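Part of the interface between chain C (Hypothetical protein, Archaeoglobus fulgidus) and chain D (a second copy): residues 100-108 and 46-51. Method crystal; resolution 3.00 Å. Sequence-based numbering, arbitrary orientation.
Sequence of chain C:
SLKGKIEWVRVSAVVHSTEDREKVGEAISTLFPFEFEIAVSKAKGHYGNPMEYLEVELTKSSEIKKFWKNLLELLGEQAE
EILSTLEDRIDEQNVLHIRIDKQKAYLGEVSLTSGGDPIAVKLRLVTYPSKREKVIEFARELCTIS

Chain C 100-108: IDKQKAYLG
Chain D 46-51: HYGNPM

The chain C stretch enters in an extended conformation at Ile C100 (phi/psi -135/155), passes through Asp C101 (-52/106) and then winds into a short helix from Lys C102. From Lys C102 to Ala C105 phi lies between -56° and -68° and psi between -36° and -51°; Tyr C106 (-55/-25) and Leu C107 (-88/-26) follow. Successive turns are tied by Ala C105 N to Asp C101 O at 2.9 Å and Tyr C106 N to Lys C102 O at 3.0 Å, while Leu C107 N donates to Lys C104 O at 2.9 Å and only weakly to Gln C103 O at 3.5 Å. Gly C108 N reaches Lys C104 O at 2.8 Å, and the residue then leaves helical geometry with positive phi (110/57), where a side chain would be jammed against the preceding carbonyl oxygen.

The chain D stretch is not helical. His D46 (-41/-56), Tyr D47 (-77/-134) and Gly D48 (-108/-4) form a loop that straightens through Asn D49 (-62/131) into the strand beginning at Pro D50 (-61/123) and Met D51 (-110/159). The side chains of His D46 and Tyr D47 are modelled only to CB. The two backbones come nearest at Lys C104 and Asn D49, whose CA atoms are 6.9 Å apart.

Asn D49 is the centre of the contact: it is buried, and 77 Å² of its surface is covered by the chain C stretch, out of 234 Å² lost by both stretches together. Its CA-to-CB bond points toward chain C, and chi1 of -75° (m) with chi2 of 100° directs the amide among Asp C101, Gln C103, Lys C104 and Leu C107. The single hydrogen bond across the stretches runs from Lys C104 NZ to Asn D49 OD1, 3.0 Å long. The CA-to-CB bond of Lys C104 points sideways relative to the chain D stretch, yet its m, t, t, p side chain (-77°, 174°, 168°, 51°) brings Lys C104 NZ to 3.8 Å from Tyr D47 CB. A long, flexible, charged donor suits this reach, and the amide oxygen gives it an uncharged acceptor.

Asp C101 supports the arrangement from the N-cap position. With chi1 at -156° (t) and chi2 at 79°, its OD2 accepts from Lys C104 N in a very short capping bond of 2.5 Å, satisfying an amide with no earlier helical carbonyl to meet. The same OD2 lies 3.7 Å from Asn D49 OD1, a contact between two oxygens that is not a hydrogen bond.

The amide nitrogen of Asn D49 packs against carbon: Gln C103 CB is 3.5 Å from Asn D49 ND2, and Leu C107 CD1 is 3.4 Å from the same ND2. Gln C103 (chi1 -65°, chi2 -44°, both m) bonds through its own amide elsewhere in the structure. Leu C107, in the m, t rotamer (-62°, 176°), also supplies the apolar contact, its CD1 3.8 Å from Pro D50 CD. The compact proline ring, C-gamma exo, thus meets a branched aliphatic side chain beside the more polar centre.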

# COMPACT_ATOMS: atom_id res chain seq x y z
N ILE C 100 22.49 -11.94 15.13
CA ILE C 100 21.75 -12.96 14.42
C ILE C 100 20.24 -12.79 14.48
O ILE C 100 19.70 -12.17 15.40
CB ILE C 100 22.09 -14.39 14.91
CG1 ILE C 100 21.46 -14.65 16.27
CG2 ILE C 100 23.60 -14.58 14.97
CD1 ILE C 100 21.40 -16.11 16.62
N ASP C 101 19.59 -13.35 13.47
CA ASP C 101 18.14 -13.32 13.29
C ASP C 101 17.39 -13.78 14.54
O ASP C 101 17.34 -14.97 14.84
CB ASP C 101 17.75 -14.21 12.12
CG ASP C 101 16.42 -13.81 11.50
OD1 ASP C 101 16.41 -12.84 10.73
OD2 ASP C 101 15.39 -14.46 11.80
N LYS C 102 16.81 -12.83 15.25
CA LYS C 102 16.04 -13.15 16.44
C LYS C 102 14.88 -14.04 16.05
O LYS C 102 14.56 -15.00 16.75
CB LYS C 102 15.50 -11.88 17.10
CG LYS C 102 14.58 -12.18 18.29
CD LYS C 102 13.93 -10.94 18.86
CE LYS C 102 14.96 -9.98 19.39
NZ LYS C 102 14.35 -8.74 19.92
N GLN C 103 14.25 -13.74 14.91
CA GLN C 103 13.10 -14.50 14.44
C GLN C 103 13.40 -15.95 14.08
O GLN C 103 12.68 -16.86 14.51
CB GLN C 103 12.45 -13.78 13.27
CG GLN C 103 11.85 -12.43 13.67
CD GLN C 103 11.07 -12.48 14.99
OE1 GLN C 103 10.27 -13.39 15.22
NE2 GLN C 103 11.28 -11.49 15.85
N LYS C 104 14.47 -16.17 13.32
CA LYS C 104 14.86 -17.53 12.96
C LYS C 104 15.36 -18.24 14.22
O LYS C 104 15.14 -19.44 14.40
CB LYS C 104 15.96 -17.49 11.90
CG LYS C 104 15.44 -17.19 10.53
CD LYS C 104 16.56 -17.03 9.52
CE LYS C 104 16.01 -17.01 8.10
NZ LYS C 104 14.87 -16.05 7.92
N ALA C 105 16.04 -17.50 15.08
CA ALA C 105 16.55 -18.05 16.32
C ALA C 105 15.40 -18.67 17.12
O ALA C 105 15.50 -19.82 17.55
CB ALA C 105 17.22 -16.95 17.14
N TYR C 106 14.33 -17.92 17.32
CA TYR C 106 13.18 -18.41 18.07
C TYR C 106 12.65 -19.71 17.47
O TYR C 106 12.00 -20.51 18.16
CB TYR C 106 12.05 -17.39 18.05
CG TYR C 106 10.83 -17.83 18.85
CD1 TYR C 106 10.79 -17.64 20.23
CD2 TYR C 106 9.73 -18.42 18.23
CE1 TYR C 106 9.68 -18.02 20.97
CE2 TYR C 106 8.61 -18.81 18.97
CZ TYR C 106 8.59 -18.61 20.34
OH TYR C 106 7.51 -18.99 21.09
N LEU C 107 12.92 -19.91 16.19
CA LEU C 107 12.47 -21.12 15.50
C LEU C 107 13.52 -22.21 15.66
O LEU C 107 13.20 -23.39 15.62
CB LEU C 107 12.22 -20.82 14.02
CG LEU C 107 11.11 -19.80 13.74
CD1 LEU C 107 11.03 -19.51 12.25
CD2 LEU C 107 9.78 -20.31 14.27
N GLY C 108 14.77 -21.80 15.84
CA GLY C 108 15.84 -22.76 16.01
C GLY C 108 16.77 -22.77 14.81
O GLY C 108 16.96 -23.80 14.16
N HIS D 46 8.40 -11.78 4.51
CA HIS D 46 9.31 -11.36 3.45
C HIS D 46 10.35 -12.45 3.24
O HIS D 46 10.53 -12.96 2.14
CB HIS D 46 9.98 -10.03 3.82
N TYR D 47 11.05 -12.79 4.32
CA TYR D 47 12.04 -13.85 4.27
C TYR D 47 11.23 -15.14 4.27
O TYR D 47 10.24 -15.24 3.53
CB TYR D 47 12.95 -13.79 5.50
N GLY D 48 11.62 -16.11 5.10
CA GLY D 48 10.88 -17.35 5.16
C GLY D 48 10.09 -17.47 6.45
O GLY D 48 9.33 -18.41 6.65
N ASN D 49 10.28 -16.50 7.33
CA ASN D 49 9.62 -16.49 8.63
C ASN D 49 8.10 -16.42 8.65
O ASN D 49 7.49 -15.59 7.99
CB ASN D 49 10.13 -15.33 9.48
CG ASN D 49 11.49 -15.60 10.04
OD1 ASN D 49 12.50 -15.11 9.52
ND2 ASN D 49 11.54 -16.40 11.10
N PRO D 50 7.48 -17.32 9.43
CA PRO D 50 6.03 -17.40 9.59
C PRO D 50 5.49 -16.10 10.17
O PRO D 50 5.91 -15.66 11.25
CB PRO D 50 5.85 -18.58 10.54
CG PRO D 50 6.97 -19.48 10.13
CD PRO D 50 8.13 -18.51 10.00
N MET D 51 4.56 -15.49 9.45
CA MET D 51 3.94 -14.23 9.84
C MET D 51 2.49 -14.40 10.26
O MET D 51 1.83 -15.39 9.91
CB MET D 51 3.99 -13.24 8.67
CG MET D 51 5.36 -12.71 8.34
SD MET D 51 5.92 -11.54 9.58
CE MET D 51 7.06 -12.55 10.57